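Local coordinates for conserved hypothetical protein (PDB 1Y81) that is of unknown function but adopts a Rossmann-like CoA-binding domain fold and holds coenzyme A, here through a disulfide bond, at residues Y29-I33 with C124-E128. Sequence-based numbering, arbitrary orientation.
With COA (coenzyme A), chain C; SCN (thiocyanate ion), chain B.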
loop_
_atom_site.group_PDB
_atom_site.type_symbol
_atom_site.label_atom_id
_atom_site.label_comp_id
_atom_site.label_asym_id
_atom_site.label_seq_id
_atom_site.Cartn_x
_atom_site.Cartn_y
_atom_site.Cartn_z
ATOM N N TYR A 29 -7.976 1.444 -9.298
ATOM C CA TYR A 29 -6.626 2.007 -9.099
ATOM C C TYR A 29 -5.601 0.976 -8.564
ATOM O O TYR A 29 -4.412 1.076 -8.845
ATOM C CB TYR A 29 -6.677 3.268 -8.238
ATOM C CG TYR A 29 -6.967 4.509 -9.071
ATOM C CD1 TYR A 29 -6.029 4.972 -9.997
ATOM C CD2 TYR A 29 -8.203 5.197 -8.972
ATOM C CE1 TYR A 29 -6.274 6.112 -10.788
ATOM C CE2 TYR A 29 -8.454 6.352 -9.770
ATOM C CZ TYR A 29 -7.485 6.785 -10.668
ATOM O OH TYR A 29 -7.678 7.895 -11.465
ATOM N N GLY A 30 -6.079 -0.021 -7.826
ATOM C CA GLY A 30 -5.200 -1.133 -7.372
ATOM C C GLY A 30 -4.490 -1.848 -8.526
ATOM O O GLY A 30 -3.349 -2.291 -8.380
ATOM N N ASN A 31 -5.174 -1.962 -9.664
ATOM C CA ASN A 31 -4.600 -2.500 -10.896
ATOM C C ASN A 31 -3.809 -1.457 -11.707
ATOM O O ASN A 31 -2.686 -1.725 -12.139
ATOM C CB ASN A 31 -5.706 -3.099 -11.767
ATOM C CG ASN A 31 -5.163 -3.954 -12.863
ATOM O OD1 ASN A 31 -5.134 -3.541 -14.004
ATOM N ND2 ASN A 31 -4.696 -5.167 -12.517
ATOM N N ILE A 32 -4.396 -0.275 -11.912
ATOM C CA ILE A 32 -3.751 0.782 -12.685
ATOM C C ILE A 32 -2.399 1.155 -12.099
ATOM O O ILE A 32 -1.410 1.253 -12.826
ATOM C CB ILE A 32 -4.635 2.071 -12.791
ATOM C CG1 ILE A 32 -6.017 1.751 -13.402
ATOM C CG2 ILE A 32 -3.913 3.145 -13.592
ATOM C CD1 ILE A 32 -7.102 2.776 -13.032
ATOM N N ILE A 33 -2.365 1.360 -10.781
ATOM C CA ILE A 33 -1.126 1.713 -10.082
ATOM C C ILE A 33 -0.089 0.588 -10.215
ATOM O O ILE A 33 1.066 0.846 -10.568
ATOM C CB ILE A 33 -1.387 2.066 -8.602
ATOM C CG1 ILE A 33 -2.275 3.329 -8.513
ATOM C CG2 ILE A 33 -0.051 2.255 -7.810
ATOM C CD1 ILE A 33 -2.868 3.528 -7.148
ATOM N N CYS A 124 -0.338 11.875 -5.059
ATOM C CA CYS A 124 -0.597 10.818 -6.010
ATOM C C CYS A 124 0.698 10.053 -6.369
ATOM O O CYS A 124 1.574 10.612 -6.994
ATOM C CB CYS A 124 -1.207 11.443 -7.259
ATOM S SG CYS A 124 -2.846 12.156 -6.995
ATOM N N ILE A 125 0.782 8.765 -5.997
ATOM C CA ILE A 125 2.004 7.949 -6.241
ATOM C C ILE A 125 2.483 7.903 -7.713
ATOM O O ILE A 125 3.689 7.923 -7.964
ATOM C CB ILE A 125 1.870 6.483 -5.659
ATOM C CG1 ILE A 125 3.229 5.762 -5.585
ATOM C CG2 ILE A 125 0.870 5.664 -6.454
ATOM C CD1 ILE A 125 4.199 6.371 -4.623
HETATM N N MSE A 126 1.562 7.816 -8.685
HETATM C CA MSE A 126 1.989 7.779 -10.090
HETATM C C MSE A 126 2.537 9.143 -10.555
HETATM O O MSE A 126 3.473 9.194 -11.336
HETATM C CB MSE A 126 0.890 7.271 -11.032
HETATM C CG MSE A 126 0.300 5.921 -10.632
HETATM SE SE MSE A 126 -0.926 5.221 -11.990
HETATM C CE MSE A 126 -2.660 6.058 -11.526
ATOM N N VAL A 127 1.940 10.226 -10.060
ATOM C CA VAL A 127 2.482 11.565 -10.281
ATOM C C VAL A 127 3.879 11.681 -9.665
ATOM O O VAL A 127 4.841 12.079 -10.347
ATOM C CB VAL A 127 1.554 12.664 -9.706
ATOM C CG1 VAL A 127 2.244 14.054 -9.758
ATOM C CG2 VAL A 127 0.230 12.686 -10.464
ATOM N N GLU A 128 3.996 11.310 -8.391
ATOM C CA GLU A 128 5.253 11.510 -7.661
ATOM C C GLU A 128 6.403 10.628 -8.178
ATOM O O GLU A 128 7.572 10.985 -8.039
ATOM C CB GLU A 128 5.050 11.368 -6.146
ATOM C CG GLU A 128 3.976 12.335 -5.537
ATOM C CD GLU A 128 4.277 13.833 -5.749
ATOM O OE1 GLU A 128 5.463 14.219 -5.702
ATOM O OE2 GLU A 128 3.315 14.624 -5.953
HETATM N N1A COA C . -6.196 -5.741 2.375
HETATM C C2A COA C . -5.901 -5.591 1.044
HETATM N N3A COA C . -6.884 -5.231 0.155
HETATM C C4A COA C . -8.161 -5.064 0.589
HETATM C C5A COA C . -8.493 -5.214 1.933
HETATM C C6A COA C . -7.498 -5.556 2.837
HETATM N N6A COA C . -7.787 -5.715 4.120
HETATM N N7A COA C . -9.819 -4.958 2.066
HETATM C C8A COA C . -10.315 -4.647 0.842
HETATM N N9A COA C . -9.301 -4.716 -0.073
HETATM C C1B COA C . -9.364 -4.501 -1.535
HETATM C C2B COA C . -10.783 -4.610 -2.095
HETATM O O2B COA C . -11.324 -5.955 -2.061
HETATM C C3B COA C . -10.521 -4.009 -3.482
HETATM O O3B COA C . -9.979 -4.943 -4.398
HETATM P P3B COA C . -10.944 -5.867 -5.327
HETATM O O7A COA C . -10.469 -7.291 -5.306
HETATM O O8A COA C . -10.870 -5.292 -6.697
HETATM O O9A COA C . -12.311 -5.879 -4.715
HETATM C C4B COA C . -9.441 -2.945 -3.243
HETATM O O4B COA C . -8.865 -3.247 -1.963
HETATM C C5B COA C . -9.991 -1.505 -3.266
HETATM O O5B COA C . -11.020 -1.420 -2.302
HETATM P P1A COA C . -12.489 -0.892 -2.696
HETATM O O1A COA C . -13.431 -1.099 -1.535
HETATM O O2A COA C . -12.927 -1.526 -3.998
HETATM O O3A COA C . -12.180 0.680 -2.851
HETATM P P2A COA C . -12.263 1.517 -4.218
HETATM O O4A COA C . -13.693 1.586 -4.689
HETATM O O5A COA C . -11.355 1.058 -5.300
HETATM O O6A COA C . -11.770 2.963 -3.751
HETATM C CBP COA C . -10.400 4.527 -2.541
HETATM C CCP COA C . -10.451 3.169 -3.278
HETATM C CDP COA C . -8.967 4.705 -2.023
HETATM C CEP COA C . -11.340 4.495 -1.339
HETATM C CAP COA C . -10.827 5.677 -3.482
HETATM O OAP COA C . -10.888 6.904 -2.775
HETATM C C9P COA C . -9.793 5.742 -4.571
HETATM O O9P COA C . -10.020 5.029 -5.746
HETATM N N8P COA C . -8.686 6.447 -4.301
HETATM C C7P COA C . -7.520 6.559 -5.168
HETATM C C6P COA C . -7.669 7.528 -6.278
HETATM C C5P COA C . -6.359 7.586 -7.013
HETATM O O5P COA C . -5.446 6.745 -6.844
HETATM N N4P COA C . -6.331 8.600 -7.838
HETATM C C3P COA C . -5.252 8.967 -8.696
HETATM C C2P COA C . -4.856 10.422 -8.446
HETATM S S1P COA C . -4.197 10.632 -6.759
HETATM S S SCN B . -2.231 9.661 -10.980
HETATM C C SCN B . -1.842 8.734 -9.541
HETATM N N SCN B . -1.518 8.171 -8.572
#
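The first turn of helix 29-39 and the short helix 125-128 come closest at I33 and M126, whose CA atoms are 6.8 Å apart, and no hydrogen bond joins the two backbones. In this Rossmann-like CoA-binding domain, built on a parallel sheet of five strands, the pair flanks the sulfur end of coenzyme A. M126, a selenomethionine, bridges most of the gap. Its chain runs extended through CG to SE (chi2 -173°), then bends at the selenium (chi3 -86°), which carries the methyl CE to the edge of the Y29 ring, 3.7 Å from Y29 CE1 and near the ring plane. The same methyl lies 3.8 Å from I32 CG2, the branch anti to its own backbone N, while SE rests 4.0 Å from I33 CA. Deeper in, towards the sheet, I33 and I125 meet through their CG2 methyls, and I125 also touches W98 of strand 96-99. Coenzyme A covers a face of the Y29 ring, setting the amide carbon C5P over the ring centre, 3.5 Å above the plane, so that coenzyme A and M126 approach the tyrosine from different directions, one over a face and one at an edge. A thiocyanate ion, probably from the crystallisation liquor, packs against the M126 side chain; M126 N donates a hydrogen bond to its nitrogen at 3.1 Å (159° at the hydrogen), and Q100 NE2 is hydrogen-bonded to the ion as well. Just before helix 125-128, at its N-cap position, C124 is covalently joined to coenzyme A, its SG 2.1 Å from S1P.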